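Local atomic coordinates of aspartate aminotransferase, cytoplasmic (Schizosaccharomyces pombe 972h-, PDB entry 6JPK), a protein that catalyses the pyridoxal 5'-phosphate-dependent transfer of an amino group from L-aspartate to 2-oxoglutarate, giving oxaloacetate and L-glutamate. Residues Gly75-Phe79 / Ala300-Glu305; Leu50-Ala56 / Gln311-Trp316; Ala101-Ser107 / Arg263-Tyr269; Leu114-Phe118 / Gln283-Gln288. The protein carries 1 engineered substitution. All coordinates share one frame; numbering follows the deposited sequence.

Contact 3 is the strand pair at the middle of the set. Its centre lies about 11 Å from that of contact 1 and about 11 Å from that of contact 4. Gln-104 joins all three: its OE1 takes the backbone N of Leu-76 in contact 1 at 2.9 Å, and its O takes NE2 of Gln-288 in contact 4 at 2.9 Å. Contact 2 touches contact 1 through packing such as Val-53 on Ile-302, but lies about 32 Å from contact 4, centre to centre. The phosphate of contact 3 probably occupies the cofactor-phosphate site. Lys-255, the probable cofactor lysine, has its side chain about 7 Å from that of Arg-263 and about 8 Å from that of Leu-50.

Contact 1 (Gly75-Phe79 / Ala300-Glu305); sequences GLPRF and ARIAAE
Leu-76 and Phe-79 press into a helix face lined by alanines, where the small side chains leave hollows for the larger ones. The CD2 branch of Leu-76 enters a dent formed by Ala-300, Arg-301 and Ala-304. Leu-76 CD2 lies 3.9 Å from Arg-301 CA and 4.2 Å from Ala-304 CB. The CG of Phe-79 stands opposite its backbone N (chi1 167°), which swings the ring toward Ala-300 and Ala-303. Ala-300 CB then sits over one face of the Phe-79 ring in a CH-pi contact, 4.3 Å from the ring centroid and 25° off the normal. Ala-303 CB meets the same ring at its edge, 3.7 Å from Phe-79 CE1. The bump of Ala-304 CB fills the space beside the first helical turn, 3.9 Å from Phe-79 N. No direct hydrogen bond crosses this patch.

Arg-78 borders it. Its extended chain runs past Ala-304, and its guanidinium lies over Leu-76 CD2. A water in the guanidinium plane donates to Arg-301 O (2.6 Å) and to Glu-305 OE1 (2.9 Å). The same water lies unusually close to Arg-78 NH1, so the exact length of that link is doubtful. Arg-301 turns its own charged end away, to a salt bridge with Glu-262 of the second subunit.

The contact joins the start of helix 77-87, with Leu-76 at the N-cap position, to helix 297-308. Strand 100-106 borders both through Gln-104, which touches Phe-79 and Ala-300, while helix 51-62 packs against Arg-301, Ile-302 and Glu-305.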
# COMPACT_ATOMS: atom_id res chain seq x y z
N GLY A 75 11.71 -1.99 1.84
CA GLY A 75 11.28 -1.57 3.16
C GLY A 75 12.45 -1.28 4.08
O GLY A 75 13.62 -1.28 3.68
N LEU A 76 12.11 -1.04 5.35
CA LEU A 76 13.09 -0.68 6.36
C LEU A 76 13.92 -1.90 6.73
O LEU A 76 13.35 -2.89 7.21
CB LEU A 76 12.36 -0.12 7.59
CG LEU A 76 13.18 0.29 8.80
CD1 LEU A 76 13.98 1.56 8.51
CD2 LEU A 76 12.27 0.47 10.02
N PRO A 77 15.24 -1.90 6.50
CA PRO A 77 16.00 -3.15 6.66
C PRO A 77 15.95 -3.75 8.05
O PRO A 77 15.87 -4.97 8.18
CB PRO A 77 17.43 -2.72 6.27
CG PRO A 77 17.23 -1.56 5.34
CD PRO A 77 16.04 -0.82 5.90
N ARG A 78 15.98 -2.93 9.11
CA ARG A 78 15.92 -3.53 10.43
C ARG A 78 14.54 -4.08 10.74
O ARG A 78 14.41 -4.90 11.66
CB ARG A 78 16.36 -2.53 11.51
CG ARG A 78 15.72 -1.18 11.40
CD ARG A 78 16.66 -0.10 11.98
NE ARG A 78 16.10 1.24 11.80
CZ ARG A 78 15.10 1.72 12.53
NH1 ARG A 78 14.58 0.95 13.49
NH2 ARG A 78 14.63 2.94 12.31
N PHE A 79 13.51 -3.65 10.01
CA PHE A 79 12.21 -4.31 10.12
C PHE A 79 12.20 -5.63 9.36
O PHE A 79 11.82 -6.67 9.93
CB PHE A 79 11.08 -3.41 9.62
CG PHE A 79 9.77 -4.15 9.43
CD1 PHE A 79 9.00 -4.52 10.53
CD2 PHE A 79 9.33 -4.51 8.16
CE1 PHE A 79 7.80 -5.21 10.36
CE2 PHE A 79 8.13 -5.19 7.97
CZ PHE A 79 7.37 -5.54 9.07
N ALA A 300 6.39 0.11 10.54
CA ALA A 300 7.61 -0.68 10.47
C ALA A 300 8.63 -0.21 11.50
O ALA A 300 9.32 -1.03 12.12
CB ALA A 300 8.20 -0.60 9.06
N ARG A 301 8.74 1.11 11.69
CA ARG A 301 9.65 1.61 12.72
C ARG A 301 9.24 1.10 14.09
O ARG A 301 10.09 0.72 14.89
CB ARG A 301 9.68 3.14 12.70
CG ARG A 301 10.35 3.76 11.47
CD ARG A 301 10.43 5.31 11.57
NE ARG A 301 9.10 5.88 11.77
CZ ARG A 301 8.45 6.65 10.89
NH1 ARG A 301 9.00 6.98 9.72
NH2 ARG A 301 7.24 7.11 11.20
N ILE A 302 7.94 1.05 14.36
CA ILE A 302 7.47 0.60 15.67
C ILE A 302 7.79 -0.87 15.87
O ILE A 302 8.35 -1.25 16.90
CB ILE A 302 5.95 0.87 15.80
CG1 ILE A 302 5.69 2.36 15.98
CG2 ILE A 302 5.35 0.08 16.96
CD1 ILE A 302 4.20 2.72 15.90
N ALA A 303 7.47 -1.69 14.87
CA ALA A 303 7.72 -3.13 14.95
C ALA A 303 9.20 -3.42 15.07
O ALA A 303 9.62 -4.27 15.87
CB ALA A 303 7.11 -3.82 13.72
N ALA A 304 10.03 -2.71 14.29
CA ALA A 304 11.47 -2.93 14.40
C ALA A 304 11.97 -2.54 15.78
O ALA A 304 12.85 -3.20 16.33
CB ALA A 304 12.22 -2.13 13.32
N GLU A 305 11.39 -1.49 16.37
CA GLU A 305 11.85 -1.07 17.70
C GLU A 305 11.58 -2.17 18.72
O GLU A 305 12.46 -2.54 19.50
CB GLU A 305 11.16 0.24 18.10
CG GLU A 305 11.84 0.94 19.24
CD GLU A 305 13.25 1.45 18.87
OE1 GLU A 305 13.52 1.71 17.67
OE2 GLU A 305 14.08 1.58 19.79
O HOH W 1 12.58 1.58 14.89

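Contact 2 (Leu50-Ala56 / Gln311-Trp316); sequences LPAVKKA and QLFAEW
Ala-52 and Lys-55 face Leu-312, Glu-315 and Trp-316 across a roughly antiparallel helix pair. The short axes make an angle of 148° and approach to 9.0 Å. The polar part is a salt bridge. Lys-55 NZ donates to the syn lone pair of Glu-315 OE1 at 3.0 Å, with a weak second bond to OE2. Gln-311 NE2 serves Glu-315 OE2 more firmly, at 2.6 Å and 163°, close to its own amide plane. Glu-315 therefore takes donors on both oxygens.

Fully extended, the lysine chain lays Lys-55 CD on Leu-312 CD2 (3.6 Å) on its way to the carboxylate. With an alanine here, Glu-315 would probably lose its opposite charge and Leu-312 CD2 the chain that lies on it. Among the donors, Ala-52 N is taken by Asp-319 OD2 and Trp-316 NE1 by Asn-256 O. Leu-50 holds the N-cap position, and its O accepts Lys-54 N. Leu-50 CD1 meets the edge of the Trp-316 ring at CD1, 4.3 Å away. The backbones come nearest at Ala-52 and Trp-316; Ala-52 CB lies 3.6 Å from Trp-316 N.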
# COMPACT_ATOMS: atom_id res chain seq x y z
N LEU A 50 -1.57 -1.99 22.39
CA LEU A 50 -0.65 -2.79 23.25
C LEU A 50 0.33 -1.85 23.96
O LEU A 50 0.99 -1.05 23.25
CB LEU A 50 0.08 -3.80 22.38
CG LEU A 50 -0.79 -4.58 21.39
CD1 LEU A 50 -0.26 -5.99 21.19
CD2 LEU A 50 -2.24 -4.62 21.87
N PRO A 51 0.44 -1.94 25.29
CA PRO A 51 1.38 -1.06 26.01
C PRO A 51 2.77 -1.03 25.38
O PRO A 51 3.37 0.05 25.27
CB PRO A 51 1.40 -1.66 27.43
CG PRO A 51 0.03 -2.30 27.57
CD PRO A 51 -0.28 -2.85 26.19
N ALA A 52 3.28 -2.18 24.93
CA ALA A 52 4.60 -2.19 24.30
C ALA A 52 4.61 -1.40 23.00
O ALA A 52 5.62 -0.77 22.67
CB ALA A 52 5.05 -3.63 24.06
N VAL A 53 3.50 -1.41 22.26
CA VAL A 53 3.45 -0.67 21.00
C VAL A 53 3.36 0.82 21.27
O VAL A 53 4.02 1.62 20.59
CB VAL A 53 2.27 -1.16 20.14
CG1 VAL A 53 1.90 -0.13 19.07
CG2 VAL A 53 2.61 -2.51 19.51
N LYS A 54 2.53 1.23 22.23
CA LYS A 54 2.47 2.64 22.59
C LYS A 54 3.82 3.13 23.08
O LYS A 54 4.29 4.21 22.69
CB LYS A 54 1.40 2.86 23.67
CG LYS A 54 1.07 4.32 23.92
CD LYS A 54 0.02 4.44 25.03
CE LYS A 54 -1.17 3.53 24.76
NZ LYS A 54 -1.98 3.23 25.99
N LYS A 55 4.46 2.34 23.95
CA LYS A 55 5.80 2.66 24.43
C LYS A 55 6.80 2.80 23.28
O LYS A 55 7.57 3.77 23.21
CB LYS A 55 6.24 1.57 25.40
CG LYS A 55 7.61 1.75 26.04
CD LYS A 55 7.84 0.66 27.08
CE LYS A 55 9.15 0.86 27.82
NZ LYS A 55 9.15 0.07 29.09
N ALA A 56 6.80 1.83 22.35
CA ALA A 56 7.73 1.88 21.22
C ALA A 56 7.49 3.11 20.34
O ALA A 56 8.44 3.75 19.88
CB ALA A 56 7.62 0.60 20.38
N GLN A 311 14.09 -5.85 25.97
CA GLN A 311 13.09 -5.50 26.97
C GLN A 311 11.73 -5.23 26.34
O GLN A 311 10.71 -5.71 26.83
CB GLN A 311 13.56 -4.30 27.80
CG GLN A 311 12.59 -3.99 28.92
CD GLN A 311 12.90 -2.71 29.67
OE1 GLN A 311 14.07 -2.29 29.77
NE2 GLN A 311 11.85 -2.06 30.20
N LEU A 312 11.68 -4.43 25.26
CA LEU A 312 10.40 -4.22 24.58
C LEU A 312 9.85 -5.54 24.06
O LEU A 312 8.63 -5.78 24.13
CB LEU A 312 10.54 -3.22 23.44
CG LEU A 312 10.74 -1.74 23.80
CD1 LEU A 312 10.90 -0.91 22.53
CD2 LEU A 312 9.55 -1.25 24.62
N PHE A 313 10.72 -6.41 23.54
CA PHE A 313 10.27 -7.72 23.06
C PHE A 313 9.59 -8.49 24.19
O PHE A 313 8.50 -9.04 24.00
CB PHE A 313 11.44 -8.52 22.50
CG PHE A 313 11.03 -9.77 21.74
CD1 PHE A 313 10.71 -10.95 22.42
CD2 PHE A 313 10.99 -9.77 20.35
CE1 PHE A 313 10.33 -12.11 21.71
CE2 PHE A 313 10.62 -10.92 19.65
CZ PHE A 313 10.30 -12.08 20.33
N ALA A 314 10.21 -8.52 25.37
CA ALA A 314 9.62 -9.22 26.51
C ALA A 314 8.29 -8.58 26.92
O ALA A 314 7.35 -9.29 27.30
CB ALA A 314 10.59 -9.22 27.69
N GLU A 315 8.21 -7.25 26.88
CA GLU A 315 6.95 -6.59 27.23
C GLU A 315 5.88 -6.86 26.18
O GLU A 315 4.71 -7.03 26.52
CB GLU A 315 7.19 -5.10 27.42
CG GLU A 315 8.11 -4.84 28.64
CD GLU A 315 8.62 -3.41 28.74
OE1 GLU A 315 8.02 -2.52 28.10
OE2 GLU A 315 9.61 -3.18 29.49
N TRP A 316 6.27 -6.91 24.91
CA TRP A 316 5.33 -7.30 23.87
C TRP A 316 4.78 -8.70 24.12
O TRP A 316 3.57 -8.94 23.96
CB TRP A 316 5.99 -7.20 22.49
CG TRP A 316 5.14 -7.66 21.32
CD1 TRP A 316 3.83 -7.32 21.06
CD2 TRP A 316 5.55 -8.53 20.25
NE1 TRP A 316 3.41 -7.94 19.89
CE2 TRP A 316 4.45 -8.69 19.38
CE3 TRP A 316 6.75 -9.20 19.95
CZ2 TRP A 316 4.50 -9.47 18.23
CZ3 TRP A 316 6.80 -10.00 18.80
CH2 TRP A 316 5.68 -10.13 17.96

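Contact 3 (Ala101-Ser107 / Arg263-Tyr269); sequences ASMQSVS and RTGCMHY. With PO4 (phosphate ion), chain C.
Strands 101-106 and 264-269 run antiparallel, with hydrogen-bonded pairs at Ala-101/Tyr-269, Met-103/Met-267 and Ser-105/Gly-265. They form one margin of the mixed sheet in the fold type I large domain of this class I aminotransferase, with 100-106 outermost within the chain. The first two pairs each close two nearly straight N-H...O bonds; Met-103 N to Met-267 O is 2.8 Å. At the third, Ser-105 N to Gly-265 O is 2.9 Å, with the donor well above the carbonyl plane, and the return bond is weak. Gly-265 has Ser-107 close by, and a CB here would run into Ser-107 C.

Ser-102 and His-268 share one face of the sheet. Ser-102 OG meets His-268 ND1 at the edge of the imidazole, 2.8 Å away, while NE2 is held by Gln-251. Met-103, Met-267 and Tyr-269 share the other face with Ala-101; the first two touch helices 107-127 and 274-289, Tyr-269 the latter.

Past the last pair Ser-107 and Arg-263 reach a bound phosphate. The chain of Arg-263 is bent at chi2 and chi3 (-53° and -65°), which curls the guanidinium over Ser-107 CB. Arg-263 NH1 bonds to phosphate O1 at 2.8 Å and NH2 to O3 at 2.9 Å. NH1 also donates to Ile-292 O of the second subunit. Ser-107 OG bonds to phosphate O2. Gly-108, Thr-109, Ser-252 and Tyr-70 of the second subunit also bind the ion, consistent with the cup for the cofactor phosphate in this family. A methionine at Arg-263 would probably leave O1, O3 and Ile-292 O without these donors. Val-106 CG1 packs at 3.5 Å against Arg-263 CB.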
# COMPACT_ATOMS: atom_id res chain seq x y z
N ALA A 101 14.46 -13.81 1.10
CA ALA A 101 14.13 -12.55 0.42
C ALA A 101 12.90 -11.98 1.11
O ALA A 101 11.83 -12.59 1.08
CB ALA A 101 13.87 -12.78 -1.07
N SER A 102 13.05 -10.83 1.76
CA SER A 102 11.99 -10.24 2.58
C SER A 102 11.61 -8.89 2.00
O SER A 102 12.47 -8.05 1.74
CB SER A 102 12.43 -10.07 4.04
OG SER A 102 12.80 -11.33 4.61
N MET A 103 10.31 -8.69 1.80
CA MET A 103 9.78 -7.45 1.25
C MET A 103 8.72 -6.92 2.20
O MET A 103 7.66 -7.54 2.36
CB MET A 103 9.19 -7.67 -0.14
CG MET A 103 10.23 -8.10 -1.17
SD MET A 103 10.81 -6.66 -2.09
CE MET A 103 9.19 -5.99 -2.55
N GLN A 104 9.01 -5.79 2.84
CA GLN A 104 7.98 -5.12 3.63
C GLN A 104 6.80 -4.81 2.72
O GLN A 104 6.97 -4.35 1.59
CB GLN A 104 8.53 -3.85 4.26
CG GLN A 104 7.51 -3.06 5.07
CD GLN A 104 8.09 -1.76 5.60
OE1 GLN A 104 9.32 -1.63 5.78
NE2 GLN A 104 7.22 -0.80 5.87
N SER A 105 5.60 -5.10 3.20
CA SER A 105 4.39 -5.05 2.40
C SER A 105 3.32 -4.23 3.12
O SER A 105 3.44 -3.91 4.31
CB SER A 105 3.85 -6.46 2.11
OG SER A 105 3.62 -7.16 3.32
N VAL A 106 2.26 -3.91 2.39
CA VAL A 106 1.11 -3.23 2.97
C VAL A 106 0.33 -4.30 3.72
O VAL A 106 -0.69 -4.80 3.23
CB VAL A 106 0.25 -2.54 1.89
CG1 VAL A 106 -0.89 -1.75 2.53
CG2 VAL A 106 1.11 -1.62 1.03
N SER A 107 0.85 -4.68 4.89
CA SER A 107 0.29 -5.69 5.78
C SER A 107 0.19 -7.06 5.11
O SER A 107 0.84 -7.31 4.09
CB SER A 107 -1.08 -5.26 6.31
OG SER A 107 -1.28 -5.73 7.65
N ARG A 263 -0.82 -0.84 8.45
CA ARG A 263 -0.49 -1.72 7.32
C ARG A 263 0.97 -2.19 7.38
O ARG A 263 1.78 -1.92 6.49
CB ARG A 263 -0.78 -1.03 5.98
CG ARG A 263 -2.11 -0.28 5.90
CD ARG A 263 -3.29 -1.17 6.28
NE ARG A 263 -3.52 -2.28 5.35
CZ ARG A 263 -3.84 -3.51 5.75
NH1 ARG A 263 -4.05 -4.46 4.86
NH2 ARG A 263 -3.92 -3.79 7.05
N THR A 264 1.29 -2.95 8.42
CA THR A 264 2.65 -3.45 8.64
C THR A 264 2.68 -4.96 8.42
O THR A 264 2.09 -5.73 9.19
CB THR A 264 3.13 -3.08 10.04
OG1 THR A 264 3.00 -1.66 10.23
CG2 THR A 264 4.59 -3.46 10.23
N GLY A 265 3.39 -5.39 7.38
CA GLY A 265 3.51 -6.79 7.03
C GLY A 265 4.78 -7.03 6.26
O GLY A 265 5.55 -6.10 5.96
N CYS A 266 5.02 -8.30 5.93
CA CYS A 266 6.22 -8.66 5.20
C CYS A 266 5.96 -9.93 4.40
O CYS A 266 5.33 -10.86 4.91
CB CYS A 266 7.39 -8.87 6.16
SG CYS A 266 9.00 -8.72 5.36
N MET A 267 6.43 -9.97 3.15
CA MET A 267 6.43 -11.19 2.36
C MET A 267 7.84 -11.77 2.37
O MET A 267 8.82 -11.02 2.25
CB MET A 267 5.97 -10.95 0.91
CG MET A 267 5.62 -12.24 0.13
SD MET A 267 6.52 -12.46 -1.44
CE MET A 267 8.13 -12.96 -0.88
N HIS A 268 7.94 -13.09 2.52
CA HIS A 268 9.24 -13.75 2.54
C HIS A 268 9.25 -14.90 1.53
O HIS A 268 8.29 -15.67 1.46
CB HIS A 268 9.59 -14.33 3.92
CG HIS A 268 9.44 -13.36 5.05
ND1 HIS A 268 10.47 -12.55 5.48
CD2 HIS A 268 8.37 -13.07 5.84
CE1 HIS A 268 10.04 -11.80 6.48
NE2 HIS A 268 8.78 -12.10 6.72
N TYR A 269 10.33 -14.99 0.77
CA TYR A 269 10.66 -16.18 -0.01
C TYR A 269 11.88 -16.82 0.64
O TYR A 269 12.92 -16.17 0.79
CB TYR A 269 10.93 -15.84 -1.47
CG TYR A 269 11.54 -16.98 -2.28
CD1 TYR A 269 10.79 -18.11 -2.61
CD2 TYR A 269 12.85 -16.92 -2.72
CE1 TYR A 269 11.34 -19.14 -3.36
CE2 TYR A 269 13.42 -17.94 -3.46
CZ TYR A 269 12.66 -19.06 -3.78
OH TYR A 269 13.22 -20.08 -4.53
P PO4 C . -4.01 -7.56 6.90
O1 PO4 C . -3.99 -7.20 5.43
O2 PO4 C . -2.61 -7.69 7.45
O3 PO4 C . -4.77 -6.48 7.63
O4 PO4 C . -4.70 -8.88 7.14
O HOH W 2 -1.04 -3.77 9.78

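Contact 4 (Leu114-Phe118 / Gln283-Gln288); sequences LAASF and QLCIVQ
Leu-114 fills the tight side of this contact. Leu-114 CD2 lies 3.7 Å from Val-287 CG1 and 3.9 Å from Leu-284 O, and the Leu-114 and Val-287 side chains run alongside each other, pointing opposite ways. The first torsion of Leu-114 is far from any staggered position (chi1 -101°), which suggests that the site bends the side chain to fit. The other branch, Leu-114 CD1, approaches Gln-288 OE1 at 3.8 Å. NE2 of that glutamine is occupied by Ile-73 O and Gln-104 O, so the amide is held in place. Leu-284 supplies the second tight point. Leu-284 CD2 reaches Phe-118 CB at 3.7 Å, with the two side chains at about a right angle.

Leu-114 and Leu-284 both rest on Met-103 of strand 100-106, and Leu-284 also on Met-267 of strand 264-270. Each helix follows one of these strands in the chain, and the two lie on the same face of the central sheet of the aminotransferase fold. Their short axes cross at 113° and approach to 10.0 Å.

The fit relaxes at Ser-117 and Gln-283, which are partly exposed. Ser-117 touches through CB, 4.1 Å from Val-287 CG1, while its OG bonds to Phe-113 O in its own helix. Gln-283 CB comes to the Phe-118 ring edge, 4.0 Å from Phe-118 CE1. Beyond that the glutamine chain turns away (chi2 -62°), and NE2 bonds to Glu-10 O of the second subunit. That subunit closes the buried Phe-118 end: its Phe-6 meets the Phe-118 ring, while Phe-122 of the same chain stacks on it.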
# COMPACT_ATOMS: atom_id res chain seq x y z
N LEU A 114 1.86 -9.58 -3.30
CA LEU A 114 3.21 -9.73 -3.82
C LEU A 114 3.51 -11.17 -4.19
O LEU A 114 4.02 -11.45 -5.29
CB LEU A 114 4.23 -9.26 -2.78
CG LEU A 114 4.87 -7.88 -2.89
CD1 LEU A 114 5.90 -7.72 -1.77
CD2 LEU A 114 5.53 -7.70 -4.26
N ALA A 115 3.26 -12.10 -3.27
CA ALA A 115 3.59 -13.49 -3.53
C ALA A 115 2.81 -14.01 -4.73
O ALA A 115 3.36 -14.69 -5.60
CB ALA A 115 3.30 -14.34 -2.29
N ALA A 116 1.52 -13.67 -4.80
CA ALA A 116 0.68 -14.17 -5.88
C ALA A 116 1.08 -13.58 -7.23
O ALA A 116 1.13 -14.30 -8.23
CB ALA A 116 -0.79 -13.88 -5.59
N SER A 117 1.38 -12.27 -7.27
CA SER A 117 1.87 -11.67 -8.51
C SER A 117 3.15 -12.34 -8.97
O SER A 117 3.27 -12.73 -10.14
CB SER A 117 2.12 -10.17 -8.33
OG SER A 117 0.95 -9.49 -7.91
N PHE A 118 4.11 -12.50 -8.07
CA PHE A 118 5.35 -13.18 -8.44
C PHE A 118 5.08 -14.60 -8.92
O PHE A 118 5.58 -15.03 -9.97
CB PHE A 118 6.33 -13.20 -7.27
CG PHE A 118 7.57 -13.98 -7.59
CD1 PHE A 118 8.59 -13.40 -8.31
CD2 PHE A 118 7.67 -15.32 -7.24
CE1 PHE A 118 9.72 -14.13 -8.65
CE2 PHE A 118 8.78 -16.04 -7.57
CZ PHE A 118 9.82 -15.44 -8.29
N GLN A 283 13.11 -9.38 -8.70
CA GLN A 283 11.83 -9.37 -9.40
C GLN A 283 10.70 -8.89 -8.51
O GLN A 283 9.75 -8.26 -9.01
CB GLN A 283 11.52 -10.77 -9.94
CG GLN A 283 12.50 -11.23 -10.99
CD GLN A 283 12.49 -10.33 -12.21
OE1 GLN A 283 11.51 -9.62 -12.47
NE2 GLN A 283 13.58 -10.36 -12.96
N LEU A 284 10.75 -9.21 -7.21
CA LEU A 284 9.74 -8.71 -6.28
C LEU A 284 9.80 -7.19 -6.19
O LEU A 284 8.76 -6.54 -6.01
CB LEU A 284 9.96 -9.33 -4.89
CG LEU A 284 9.69 -10.83 -4.76
CD1 LEU A 284 10.20 -11.31 -3.42
CD2 LEU A 284 8.19 -11.12 -4.88
N CYS A 285 11.00 -6.62 -6.29
CA CYS A 285 11.15 -5.16 -6.28
C CYS A 285 10.51 -4.52 -7.49
O CYS A 285 10.00 -3.39 -7.40
CB CYS A 285 12.64 -4.79 -6.21
SG CYS A 285 13.37 -5.09 -4.56
N ILE A 286 10.52 -5.20 -8.64
CA ILE A 286 9.84 -4.68 -9.83
C ILE A 286 8.34 -4.59 -9.59
O ILE A 286 7.71 -3.57 -9.89
CB ILE A 286 10.16 -5.55 -11.05
CG1 ILE A 286 11.64 -5.40 -11.42
CG2 ILE A 286 9.25 -5.18 -12.23
CD1 ILE A 286 12.06 -6.28 -12.57
N VAL A 287 7.74 -5.64 -9.03
CA VAL A 287 6.32 -5.59 -8.69
C VAL A 287 6.04 -4.44 -7.72
O VAL A 287 5.14 -3.62 -7.95
CB VAL A 287 5.84 -6.94 -8.13
CG1 VAL A 287 4.39 -6.83 -7.64
CG2 VAL A 287 5.97 -8.02 -9.20
N GLN A 288 6.79 -4.38 -6.62
CA GLN A 288 6.63 -3.33 -5.62
C GLN A 288 6.74 -1.94 -6.25
O GLN A 288 5.94 -1.04 -5.95
CB GLN A 288 7.70 -3.50 -4.53
CG GLN A 288 7.60 -2.55 -3.33
CD GLN A 288 6.96 -3.25 -2.13
OE1 GLN A 288 5.93 -3.91 -2.28
NE2 GLN A 288 7.57 -3.11 -0.95